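Local coordinates for SufC protein (Thermus thermophilus, PDB 2D2E) that probably binds and hydrolyses ATP as the cytoplasmic ABC-type ATPase of the Suf system for iron-sulfur cluster assembly, at residues A[26-31]-A[63-68]; A[148-153]-A[169-174]; A[177-182]-A[206-211]. All coordinates share one frame; numbering follows the deposited sequence. Where two conformers were deposited one is given.

Contact 1: A[26-31]-A[63-68]; sequences VPKGEV and LLDGEN
A single surface salt bridge, Lys-28 to Asp-65, joins the turn after strand 16-27 to the hairpin turn after strand 60-64, two strands that both pair with strand 3-13 in the antiparallel sheet. NZ of Lys-28 lies 2.9 Å from OD2 of Asp-65 and donates a hydrogen bond to it, coming from above the carboxylate, 38° out of its plane. The lysine CE also lies against the acid, 3.4 Å from Asp-65 OD2. With CG anti to the backbone N (chi1 -169°), the Lys-28 chain runs out toward the other turn; a bend at chi3 then brings the amine to the carboxylate, and the two side chains cross at about a right angle. The other oxygen, OD1 of Asp-65, accepts hydrogen bonds from Tyr-164 OH and from the backbone N of Ser-2, so three groups hold the carboxylate in place. The hairpin belongs to the antiparallel beta subdomain of the ABC ATPase fold, while the type II turn from Pro-27 to Glu-30 passes from that sheet to core strand 31-35. Gly-29 takes a positive phi of 107°, where a side chain would run into the preceding carbonyl O. In the type I' turn from Leu-64 to Glu-67, the first corner needs a left-handed backbone, which aspartate tolerates better than most residues, and Gly-66 fills the second. Leu-64 N donates to Glu-67 O at 2.8 Å.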
ATOM      1  N   VAL A  26      -4.241  -0.706  12.008  1.00  9.74           N
ATOM      2  CA  VAL A  26      -3.807   0.625  11.559  1.00  8.15           C
ATOM      3  C   VAL A  26      -4.995   1.582  11.708  1.00  8.54           C
ATOM      4  O   VAL A  26      -5.962   1.511  10.945  1.00 11.86           O
ATOM      5  CB  VAL A  26      -3.373   0.652  10.084  1.00  9.23           C
ATOM      6  CG1 VAL A  26      -2.878   2.065   9.711  1.00 13.08           C
ATOM      7  CG2 VAL A  26      -2.240  -0.353   9.846  1.00 10.94           C
ATOM      8  N   PRO A  27      -4.940   2.492  12.691  1.00 10.57           N
ATOM      9  CA  PRO A  27      -6.060   3.433  12.857  1.00 10.79           C
ATOM     10  C   PRO A  27      -6.135   4.401  11.684  1.00 12.41           C
ATOM     11  O   PRO A  27      -5.106   4.830  11.170  1.00 10.59           O
ATOM     12  CB  PRO A  27      -5.704   4.184  14.138  1.00 12.42           C
ATOM     13  CG  PRO A  27      -4.848   3.197  14.922  1.00 15.50           C
ATOM     14  CD  PRO A  27      -3.972   2.611  13.797  1.00 11.48           C
ATOM     15  N   LYS A  28      -7.348   4.742  11.263  1.00 14.80           N
ATOM     16  CA  LYS A  28      -7.514   5.718  10.194  1.00 13.67           C
ATOM     17  C   LYS A  28      -6.896   7.011  10.762  1.00 12.65           C
ATOM     18  O   LYS A  28      -7.149   7.385  11.915  1.00 15.09           O
ATOM     19  CB  LYS A  28      -9.006   5.907   9.878  1.00 14.44           C
ATOM     20  CG  LYS A  28      -9.257   6.709   8.600  1.00 14.73           C
ATOM     21  CD  LYS A  28     -10.755   6.914   8.359  1.00 18.81           C
ATOM     22  CE  LYS A  28     -11.458   5.595   8.081  1.00 18.89           C
ATOM     23  NZ  LYS A  28     -12.919   5.785   7.773  1.00 19.39           N
ATOM     24  N   GLY A  29      -6.072   7.671   9.959  1.00 10.20           N
ATOM     25  CA  GLY A  29      -5.390   8.882  10.388  1.00 12.70           C
ATOM     26  C   GLY A  29      -3.905   8.605  10.632  1.00 14.09           C
ATOM     27  O   GLY A  29      -3.090   9.537  10.745  1.00 14.03           O
ATOM     28  N   GLU A  30      -3.542   7.326  10.688  1.00 10.91           N
ATOM     29  CA  GLU A  30      -2.151   6.973  10.932  1.00  9.65           C
ATOM     30  C   GLU A  30      -1.485   6.273   9.757  1.00 10.20           C
ATOM     31  O   GLU A  30      -2.144   5.721   8.876  1.00 11.52           O
ATOM     32  CB  GLU A  30      -2.032   6.080  12.186  1.00 12.06           C
ATOM     33  CG  GLU A  30      -2.406   6.834  13.469  1.00 13.98           C
ATOM     34  CD  GLU A  30      -2.239   6.034  14.758  1.00 19.57           C
ATOM     35  OE1 GLU A  30      -1.613   4.951  14.774  1.00 14.55           O
ATOM     36  OE2 GLU A  30      -2.745   6.514  15.802  1.00 21.75           O
ATOM     37  N   VAL A  31      -0.159   6.338   9.755  1.00  8.84           N
ATOM     38  CA  VAL A  31       0.670   5.685   8.738  1.00  8.64           C
ATOM     39  C   VAL A  31       1.613   4.767   9.504  1.00 11.18           C
ATOM     40  O   VAL A  31       2.406   5.203  10.341  1.00  9.59           O
ATOM     41  CB  VAL A  31       1.502   6.689   7.909  1.00 11.05           C
ATOM     42  CG1 VAL A  31       2.418   5.929   6.942  1.00 10.50           C
ATOM     43  CG2 VAL A  31       0.582   7.607   7.120  1.00 10.96           C
ATOM     44  N   LEU A  63     -10.764  -6.631   8.808  1.00 17.75           N
ATOM     45  CA  LEU A  63     -11.881  -5.691   8.952  1.00 15.33           C
ATOM     46  C   LEU A  63     -11.511  -4.306   8.477  1.00 18.07           C
ATOM     47  O   LEU A  63     -10.506  -3.759   8.911  1.00 15.81           O
ATOM     48  CB  LEU A  63     -12.285  -5.574  10.427  1.00 17.72           C
ATOM     49  CG  LEU A  63     -12.441  -6.889  11.199  1.00 26.79           C
ATOM     50  CD1 LEU A  63     -12.621  -6.617  12.687  1.00 31.28           C
ATOM     51  CD2 LEU A  63     -13.622  -7.642  10.650  1.00 24.84           C
ATOM     52  N   LEU A  64     -12.326  -3.739   7.595  1.00 14.84           N
ATOM     53  CA  LEU A  64     -12.087  -2.389   7.113  1.00 14.81           C
ATOM     54  C   LEU A  64     -13.269  -1.596   7.662  1.00 17.15           C
ATOM     55  O   LEU A  64     -14.411  -1.766   7.219  1.00 19.49           O
ATOM     56  CB  LEU A  64     -12.052  -2.362   5.587  1.00 14.43           C
ATOM     57  CG  LEU A  64     -11.488  -1.067   4.994  1.00 15.83           C
ATOM     58  CD1 LEU A  64     -11.030  -1.294   3.561  1.00 16.95           C
ATOM     59  CD2 LEU A  64     -12.544   0.038   5.066  1.00 13.68           C
ATOM     60  N   ASP A  65     -12.987  -0.753   8.649  1.00 13.18           N
ATOM     61  CA  ASP A  65     -14.022   0.045   9.317  1.00 14.78           C
ATOM     62  C   ASP A  65     -15.194  -0.825   9.784  1.00 21.52           C
ATOM     63  O   ASP A  65     -16.366  -0.512   9.556  1.00 22.68           O
ATOM     64  CB  ASP A  65     -14.508   1.194   8.428  1.00 19.84           C
ATOM     65  CG  ASP A  65     -13.428   2.253   8.203  1.00 18.88           C
ATOM     66  OD1 ASP A  65     -12.482   2.333   9.023  1.00 16.27           O
ATOM     67  OD2 ASP A  65     -13.526   3.006   7.217  1.00 21.31           O
ATOM     68  N   GLY A  66     -14.859  -1.928  10.441  1.00 19.19           N
ATOM     69  CA  GLY A  66     -15.880  -2.815  10.975  1.00 27.05           C
ATOM     70  C   GLY A  66     -16.359  -3.972  10.119  1.00 25.56           C
ATOM     71  O   GLY A  66     -16.935  -4.923  10.661  1.00 27.19           O
ATOM     72  N   GLU A  67     -16.132  -3.922   8.807  1.00 24.73           N
ATOM     73  CA  GLU A  67     -16.590  -4.998   7.923  1.00 26.02           C
ATOM     74  C   GLU A  67     -15.496  -5.961   7.468  1.00 26.15           C
ATOM     75  O   GLU A  67     -14.421  -5.538   7.032  1.00 21.50           O
ATOM     76  CB  GLU A  67     -17.243  -4.424   6.669  1.00 31.64           C
ATOM     77  CG  GLU A  67     -18.240  -3.324   6.891  1.00 38.42           C
ATOM     78  CD  GLU A  67     -18.779  -2.808   5.578  1.00 41.46           C
ATOM     79  OE1 GLU A  67     -19.472  -3.580   4.884  1.00 45.14           O
ATOM     80  OE2 GLU A  67     -18.500  -1.645   5.231  1.00 42.11           O
ATOM     81  N   ASN A  68     -15.792  -7.258   7.543  1.00 22.67           N
ATOM     82  CA  ASN A  68     -14.858  -8.307   7.129  1.00 25.62           C
ATOM     83  C   ASN A  68     -14.793  -8.288   5.598  1.00 24.86           C
ATOM     84  O   ASN A  68     -15.816  -8.429   4.923  1.00 29.65           O
ATOM     85  CB  ASN A  68     -15.370  -9.669   7.642  1.00 26.13           C
ATOM     86  CG  ASN A  68     -14.385 -10.823   7.408  1.00 32.11           C
ATOM     87  OD1 ASN A  68     -14.698 -11.980   7.709  1.00 35.97           O
ATOM     88  ND2 ASN A  68     -13.204 -10.520   6.884  1.00 22.01           N
TER

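Contact 2: A[148-153]-A[169-174]; sequences EKKRNE and ETDSGL
NZ of Lys-150 is gripped by two carboxylates: it donates to OE2 of Glu-169 at 2.6 Å and to OD1 of Asp-171 at 2.9 Å, forming a salt-bridge network. Glu-169 directly follows Asp-168, which by sequence should close the Walker B strand 164-168 of an ABC ATPase, and residues 172-174 fit the start of the D-loop that leads into helix 176-189. Lys-150 stands on helix 148-160, just after the region expected to hold the family's signature motif, so the network ties that helix to the segment after strand 164-168. A lysine suits this place because its long chain, bent at chi2 (-74°), can reach across from the helix and meet two acids with one amine. The two bonds differ in direction. Asp-171 uses the syn lone pair of OD1, whereas the amine approaches OE2 of Glu-169 over the flat of its carboxylate, 36° off the plane. The lysine and glutamate chains pass antiparallel to one another. Asp-171 is about 8 Å, side chain to side chain, from Ser-43, which binds magnesium in a crystal structure of this protein, though none is bound to this chain. Beside the amine, CE of Lys-150 rests 3.3 Å from OG of Ser-172.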
ATOM      1  N   GLU A 148       9.120   4.670 -12.823  1.00 36.35           N
ATOM      2  CA  GLU A 148       8.004   5.127 -13.625  1.00 33.41           C
ATOM      3  C   GLU A 148       6.675   4.473 -13.284  1.00 30.81           C
ATOM      4  O   GLU A 148       5.641   5.130 -13.290  1.00 28.36           O
ATOM      5  CB  GLU A 148       8.323   4.930 -15.107  1.00 33.56           C
ATOM      6  N   LYS A 149       6.687   3.173 -13.013  1.00 28.15           N
ATOM      7  CA  LYS A 149       5.444   2.480 -12.670  1.00 24.25           C
ATOM      8  C   LYS A 149       4.979   3.019 -11.309  1.00 21.86           C
ATOM      9  O   LYS A 149       3.765   3.198 -11.068  1.00 19.26           O
ATOM     10  CB  LYS A 149       5.666   0.970 -12.595  1.00 25.05           C
ATOM     11  N   LYS A 150       5.942   3.320 -10.440  1.00 22.26           N
ATOM     12  CA  LYS A 150       5.613   3.859  -9.115  1.00 22.33           C
ATOM     13  C   LYS A 150       4.949   5.234  -9.227  1.00 18.73           C
ATOM     14  O   LYS A 150       3.990   5.518  -8.506  1.00 17.53           O
ATOM     15  CB  LYS A 150       6.875   3.967  -8.250  1.00 23.43           C
ATOM     16  CG  LYS A 150       7.519   2.622  -7.848  1.00 24.71           C
ATOM     17  CD  LYS A 150       6.724   1.862  -6.766  1.00 24.02           C
ATOM     18  CE  LYS A 150       7.459   0.575  -6.374  1.00 26.96           C
ATOM     19  NZ  LYS A 150       6.740  -0.255  -5.377  1.00 21.09           N
ATOM     20  N   ARG A 151       5.464   6.096 -10.107  1.00 19.55           N
ATOM     21  CA  ARG A 151       4.876   7.427 -10.275  1.00 20.33           C
ATOM     22  C   ARG A 151       3.419   7.335 -10.694  1.00 17.49           C
ATOM     23  O   ARG A 151       2.580   8.086 -10.210  1.00 16.72           O
ATOM     24  CB  ARG A 151       5.635   8.240 -11.324  1.00 26.97           C
ATOM     25  CG  ARG A 151       6.951   8.814 -10.838  1.00 31.76           C
ATOM     26  CD  ARG A 151       7.456   9.920 -11.771  1.00 36.75           C
ATOM     27  NE  ARG A 151       6.578  11.095 -11.762  1.00 43.60           N
ATOM     28  CZ  ARG A 151       6.863  12.255 -12.355  1.00 47.36           C
ATOM     29  NH1 ARG A 151       8.005  12.408 -13.013  1.00 46.98           N
ATOM     30  NH2 ARG A 151       6.008  13.267 -12.289  1.00 45.69           N
ATOM     31  N   ASN A 152       3.127   6.424 -11.623  1.00 18.62           N
ATOM     32  CA  ASN A 152       1.769   6.232 -12.103  1.00 19.34           C
ATOM     33  C   ASN A 152       0.859   5.745 -10.983  1.00 14.30           C
ATOM     34  O   ASN A 152      -0.291   6.160 -10.889  1.00 16.90           O
ATOM     35  CB  ASN A 152       1.744   5.215 -13.249  1.00 25.42           C
ATOM     36  CG  ASN A 152       0.359   5.042 -13.842  1.00 41.27           C
ATOM     37  OD1 ASN A 152      -0.595   4.672 -13.147  1.00 46.91           O
ATOM     38  ND2 ASN A 152       0.239   5.313 -15.137  1.00 43.20           N
ATOM     39  N   GLU A 153       1.364   4.848 -10.142  0.50 15.03           N
ATOM     40  CA  GLU A 153       0.562   4.333  -9.036  0.50 12.80           C
ATOM     41  C   GLU A 153       0.281   5.426  -8.003  0.50 13.40           C
ATOM     42  O   GLU A 153      -0.793   5.453  -7.402  0.50 11.98           O
ATOM     43  CB  GLU A 153       1.270   3.160  -8.347  0.50 16.61           C
ATOM     44  CG  GLU A 153       1.514   1.959  -9.246  0.50 22.21           C
ATOM     45  CD  GLU A 153       2.071   0.770  -8.488  0.50 25.84           C
ATOM     46  OE1 GLU A 153       2.844   0.980  -7.529  0.50 28.91           O
ATOM     47  OE2 GLU A 153       1.743  -0.374  -8.864  0.50 30.62           O
ATOM     48  N   GLU A 169       6.887  -1.662  -0.694  1.00  8.35           N
ATOM     49  CA  GLU A 169       8.004  -1.056  -1.389  1.00  9.73           C
ATOM     50  C   GLU A 169       9.263  -1.891  -1.304  1.00  7.64           C
ATOM     51  O   GLU A 169      10.363  -1.381  -1.540  1.00 10.74           O
ATOM     52  CB  GLU A 169       8.266   0.355  -0.850  1.00  9.79           C
ATOM     53  CG  GLU A 169       6.984   1.240  -0.854  1.00 10.21           C
ATOM     54  CD  GLU A 169       6.274   1.216  -2.203  1.00 12.57           C
ATOM     55  OE1 GLU A 169       5.035   1.110  -2.244  1.00 14.20           O
ATOM     56  OE2 GLU A 169       6.956   1.297  -3.244  1.00 13.60           O
ATOM     57  N   THR A 170       9.097  -3.167  -0.955  1.00  9.51           N
ATOM     58  CA  THR A 170      10.248  -4.065  -0.890  1.00 11.47           C
ATOM     59  C   THR A 170      10.894  -4.126  -2.264  1.00 11.56           C
ATOM     60  O   THR A 170      12.114  -4.175  -2.369  1.00 10.78           O
ATOM     61  CB  THR A 170       9.825  -5.486  -0.502  1.00 10.36           C
ATOM     62  OG1 THR A 170       9.172  -5.449   0.781  1.00 17.01           O
ATOM     63  CG2 THR A 170      11.035  -6.416  -0.418  1.00 18.33           C
ATOM     64  N   ASP A 171      10.087  -4.114  -3.319  1.00 12.13           N
ATOM     65  CA  ASP A 171      10.661  -4.219  -4.658  1.00 11.41           C
ATOM     66  C   ASP A 171      11.466  -2.996  -5.105  1.00 11.83           C
ATOM     67  O   ASP A 171      12.154  -3.047  -6.129  1.00 13.38           O
ATOM     68  CB  ASP A 171       9.552  -4.574  -5.661  1.00 13.55           C
ATOM     69  CG  ASP A 171       8.535  -3.456  -5.844  1.00 17.43           C
ATOM     70  OD1 ASP A 171       8.438  -2.554  -4.987  1.00 16.03           O
ATOM     71  OD2 ASP A 171       7.812  -3.501  -6.861  1.00 26.12           O
ATOM     72  N   SER A 172      11.416  -1.908  -4.331  1.00 10.90           N
ATOM     73  CA  SER A 172      12.215  -0.721  -4.657  1.00  9.29           C
ATOM     74  C   SER A 172      13.616  -0.775  -4.045  1.00 13.52           C
ATOM     75  O   SER A 172      14.512  -0.044  -4.469  1.00 13.11           O
ATOM     76  CB  SER A 172      11.523   0.563  -4.183  1.00 16.08           C
ATOM     77  OG  SER A 172      10.397   0.837  -5.000  1.00 12.24           O
ATOM     78  N   GLY A 173      13.800  -1.637  -3.044  1.00 11.69           N
ATOM     79  CA  GLY A 173      15.095  -1.731  -2.391  1.00  8.81           C
ATOM     80  C   GLY A 173      15.577  -0.380  -1.894  1.00 12.73           C
ATOM     81  O   GLY A 173      14.839   0.340  -1.207  1.00 12.23           O
ATOM     82  N   LEU A 174      16.822  -0.041  -2.235  1.00 11.16           N
ATOM     83  CA  LEU A 174      17.392   1.247  -1.844  1.00 13.73           C
ATOM     84  C   LEU A 174      17.408   2.259  -2.989  1.00 16.12           C
ATOM     85  O   LEU A 174      18.267   3.156  -3.023  1.00 18.90           O
ATOM     86  CB  LEU A 174      18.812   1.056  -1.286  1.00 12.56           C
ATOM     87  CG  LEU A 174      18.845   0.260   0.024  1.00 16.83           C
ATOM     88  CD1 LEU A 174      20.304   0.089   0.502  1.00 20.58           C
ATOM     89  CD2 LEU A 174      18.011   1.006   1.085  1.00 20.49           C
TER

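Contact 3: A[177-182]-A[206-211]; sequences DALKVV and LNYIQP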
ATOM      1  N   ASP A 177      15.169   7.385  -5.486  0.50 16.37           N
ATOM      2  CA  ASP A 177      14.167   8.110  -6.253  0.50 18.68           C
ATOM      3  C   ASP A 177      12.796   7.466  -6.115  0.50 17.33           C
ATOM      4  O   ASP A 177      11.804   8.164  -5.913  0.50 15.67           O
ATOM      5  CB  ASP A 177      14.536   8.183  -7.733  0.50 24.14           C
ATOM      6  CG  ASP A 177      13.379   8.682  -8.588  0.50 27.91           C
ATOM      7  OD1 ASP A 177      12.702   7.850  -9.224  0.50 30.82           O
ATOM      8  OD2 ASP A 177      13.138   9.906  -8.607  0.50 34.59           O
ATOM      9  N   ALA A 178      12.741   6.141  -6.226  1.00 13.48           N
ATOM     10  CA  ALA A 178      11.474   5.423  -6.120  1.00 13.37           C
ATOM     11  C   ALA A 178      10.877   5.523  -4.728  1.00 13.82           C
ATOM     12  O   ALA A 178       9.673   5.654  -4.596  1.00 13.72           O
ATOM     13  CB  ALA A 178      11.642   3.952  -6.506  1.00 13.60           C
ATOM     14  N   LEU A 179      11.712   5.450  -3.697  1.00 10.80           N
ATOM     15  CA  LEU A 179      11.193   5.553  -2.337  1.00 10.20           C
ATOM     16  C   LEU A 179      10.647   6.952  -2.097  1.00 13.25           C
ATOM     17  O   LEU A 179       9.613   7.110  -1.451  1.00 12.39           O
ATOM     18  CB  LEU A 179      12.288   5.266  -1.307  1.00 11.22           C
ATOM     19  CG  LEU A 179      12.967   3.897  -1.473  1.00 10.15           C
ATOM     20  CD1 LEU A 179      14.113   3.778  -0.468  1.00 14.17           C
ATOM     21  CD2 LEU A 179      11.939   2.779  -1.262  1.00 11.97           C
ATOM     22  N   LYS A 180      11.315   7.961  -2.650  1.00 11.53           N
ATOM     23  CA  LYS A 180      10.857   9.322  -2.436  1.00 14.61           C
ATOM     24  C   LYS A 180       9.539   9.623  -3.147  1.00 14.34           C
ATOM     25  O   LYS A 180       8.740  10.405  -2.644  1.00 13.45           O
ATOM     26  CB  LYS A 180      11.952  10.330  -2.829  1.00 15.39           C
ATOM     27  CG  LYS A 180      13.035  10.420  -1.756  1.00 16.91           C
ATOM     28  CD  LYS A 180      13.970  11.598  -1.972  1.00 22.03           C
ATOM     29  CE  LYS A 180      14.873  11.785  -0.763  1.00 26.54           C
ATOM     30  NZ  LYS A 180      15.887  12.840  -1.001  1.00 30.46           N
ATOM     31  N   VAL A 181       9.321   9.013  -4.306  1.00 14.05           N
ATOM     32  CA  VAL A 181       8.072   9.216  -5.039  1.00 14.71           C
ATOM     33  C   VAL A 181       6.914   8.683  -4.194  1.00 14.20           C
ATOM     34  O   VAL A 181       5.856   9.319  -4.071  1.00 14.31           O
ATOM     35  CB  VAL A 181       8.083   8.476  -6.378  1.00 15.76           C
ATOM     36  CG1 VAL A 181       6.657   8.277  -6.870  1.00 23.29           C
ATOM     37  CG2 VAL A 181       8.886   9.272  -7.401  1.00 22.25           C
ATOM     38  N   VAL A 182       7.092   7.489  -3.639  1.00 12.57           N
ATOM     39  CA  VAL A 182       6.036   6.934  -2.811  1.00 11.48           C
ATOM     40  C   VAL A 182       5.840   7.789  -1.551  1.00 12.29           C
ATOM     41  O   VAL A 182       4.718   8.032  -1.134  1.00 11.03           O
ATOM     42  CB  VAL A 182       6.342   5.455  -2.477  1.00 13.18           C
ATOM     43  CG1 VAL A 182       5.293   4.878  -1.513  1.00 13.45           C
ATOM     44  CG2 VAL A 182       6.317   4.652  -3.773  1.00 13.78           C
ATOM     45  N   LEU A 206      11.521   5.007   5.602  1.00 11.62           N
ATOM     46  CA  LEU A 206      10.933   5.573   6.803  1.00 12.03           C
ATOM     47  C   LEU A 206      11.581   6.870   7.251  1.00 13.75           C
ATOM     48  O   LEU A 206      11.123   7.512   8.206  1.00 15.60           O
ATOM     49  CB  LEU A 206      10.911   4.514   7.914  1.00 14.28           C
ATOM     50  CG  LEU A 206      10.166   3.255   7.462  1.00  8.37           C
ATOM     51  CD1 LEU A 206      10.182   2.207   8.581  1.00 10.40           C
ATOM     52  CD2 LEU A 206       8.725   3.588   7.088  1.00 10.57           C
ATOM     53  N   ASN A 207      12.646   7.253   6.557  1.00 13.10           N
ATOM     54  CA  ASN A 207      13.288   8.537   6.831  1.00 13.71           C
ATOM     55  C   ASN A 207      12.506   9.586   6.029  1.00 17.98           C
ATOM     56  O   ASN A 207      12.575  10.791   6.329  1.00 20.75           O
ATOM     57  CB  ASN A 207      14.741   8.513   6.383  1.00 15.67           C
ATOM     58  CG  ASN A 207      15.589   7.606   7.247  1.00 16.70           C
ATOM     59  OD1 ASN A 207      15.600   7.739   8.471  1.00 21.09           O
ATOM     60  ND2 ASN A 207      16.289   6.678   6.622  1.00 22.01           N
ATOM     61  N   TYR A 208      11.751   9.131   5.017  1.00 14.51           N
ATOM     62  CA  TYR A 208      10.950  10.042   4.196  1.00 15.06           C
ATOM     63  C   TYR A 208       9.473  10.002   4.601  1.00 18.59           C
ATOM     64  O   TYR A 208       8.771  10.993   4.467  1.00 15.91           O
ATOM     65  CB  TYR A 208      11.062   9.732   2.673  1.00 13.26           C
ATOM     66  CG  TYR A 208      12.453   9.412   2.222  1.00 13.58           C
ATOM     67  CD1 TYR A 208      12.736   8.222   1.561  1.00 14.40           C
ATOM     68  CD2 TYR A 208      13.518  10.281   2.503  1.00 21.98           C
ATOM     69  CE1 TYR A 208      14.053   7.888   1.204  1.00 22.54           C
ATOM     70  CE2 TYR A 208      14.834   9.955   2.139  1.00 23.50           C
ATOM     71  CZ  TYR A 208      15.090   8.757   1.497  1.00 23.67           C
ATOM     72  OH  TYR A 208      16.391   8.415   1.160  1.00 27.46           O
ATOM     73  N   ILE A 209       9.024   8.848   5.104  1.00 15.82           N
ATOM     74  CA  ILE A 209       7.646   8.681   5.573  1.00 15.77           C
ATOM     75  C   ILE A 209       7.785   8.311   7.042  1.00 17.76           C
ATOM     76  O   ILE A 209       8.037   7.152   7.354  1.00 15.49           O
ATOM     77  CB  ILE A 209       6.903   7.485   4.896  1.00 16.79           C
ATOM     78  CG1 ILE A 209       6.988   7.577   3.377  1.00 14.14           C
ATOM     79  CG2 ILE A 209       5.444   7.476   5.340  1.00 17.15           C
ATOM     80  CD1 ILE A 209       6.283   6.421   2.621  1.00 14.84           C
ATOM     81  N   GLN A 210       7.617   9.271   7.943  1.00 15.69           N
ATOM     82  CA  GLN A 210       7.739   8.967   9.361  1.00 15.68           C
ATOM     83  C   GLN A 210       6.510   8.160   9.826  1.00 13.21           C
ATOM     84  O   GLN A 210       5.383   8.642   9.751  1.00 13.27           O
ATOM     85  CB  GLN A 210       7.834  10.266  10.150  1.00 22.05           C
ATOM     86  CG  GLN A 210       7.802  10.029  11.648  1.00 37.84           C
ATOM     87  CD  GLN A 210       8.437  11.152  12.444  1.00 43.33           C
ATOM     88  OE1 GLN A 210       9.189  11.962  11.900  1.00 47.03           O
ATOM     89  NE2 GLN A 210       8.171  11.212  13.737  1.00 40.00           N
ATOM     90  N   PRO A 211       6.713   6.928  10.321  1.00 11.56           N
ATOM     91  CA  PRO A 211       5.584   6.112  10.774  1.00 10.78           C
ATOM     92  C   PRO A 211       5.155   6.388  12.220  1.00 13.47           C
ATOM     93  O   PRO A 211       5.988   6.723  13.075  1.00 13.13           O
ATOM     94  CB  PRO A 211       6.104   4.683  10.615  1.00 11.41           C
ATOM     95  CG  PRO A 211       7.573   4.833  10.981  1.00 11.05           C
ATOM     96  CD  PRO A 211       7.967   6.143  10.276  1.00 12.52           C
TER
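Tyr-208 lays its ring along helix 176-189, where Lys-180 covers one face and Leu-179 meets the edge. The tight part is the stack of Lys-180 on that face, on the exposed side of the contact. CG of Lys-180 sits 3.9 Å from the centroid of the Tyr-208 ring and only 8° off its normal, a CH-pi contact, and CE comes to 3.4 Å from Tyr-208 CE2. Because the lysine is extended beyond CG, its methylenes run from above the ring centre out to the CE2 edge. Lysine suits this solvent-facing position: its apolar stem shields the aromatic face while the chain leads the amine past the ring. At the edge, near the ring plane, CB of Leu-179 is 4.0 Å from Tyr-208 CE1. The buried approach is the looser one, with CD1 of Ile-209 4.4 Å from the carbonyl O of Val-182. Here Ile-209 fits between layers, since it also touches Ala-183 and Val-186 of the helix and Val-31 of strand 31-35. This is helix-on-loop packing in the alpha/beta core of a P-loop ATPase: helix 176-189 makes the beta-alpha-beta crossover between parallel strands 164-168 and 195-199, and the loop leads to strand 213-218.

Overall arrangement
Along the chain the three contacts follow in series, without nesting or crossing. Contact 1 closes the loop from residue 26 to 68, which includes core strand 31-35 and helix 42-50 with its nucleotide-binding Lys-42 and Ser-43, and it ties the turn into core strand 31-35 to the hairpin of the beta subdomain. Contact 2 closes 148-174, fastening helix 148-160 to the segment after strand 164-168. Contact 3 then closes 177-211, setting helix 176-189 against the loop before strand 213-218. Contacts 2 and 3 adjoin through Ser-172 against Ala-178 and Leu-179; contact 3 reaches contact 1 where Ile-209 and Pro-211 pack on Val-31. Contacts 1 and 2 do not touch, lying on opposite sides of the chain's centre.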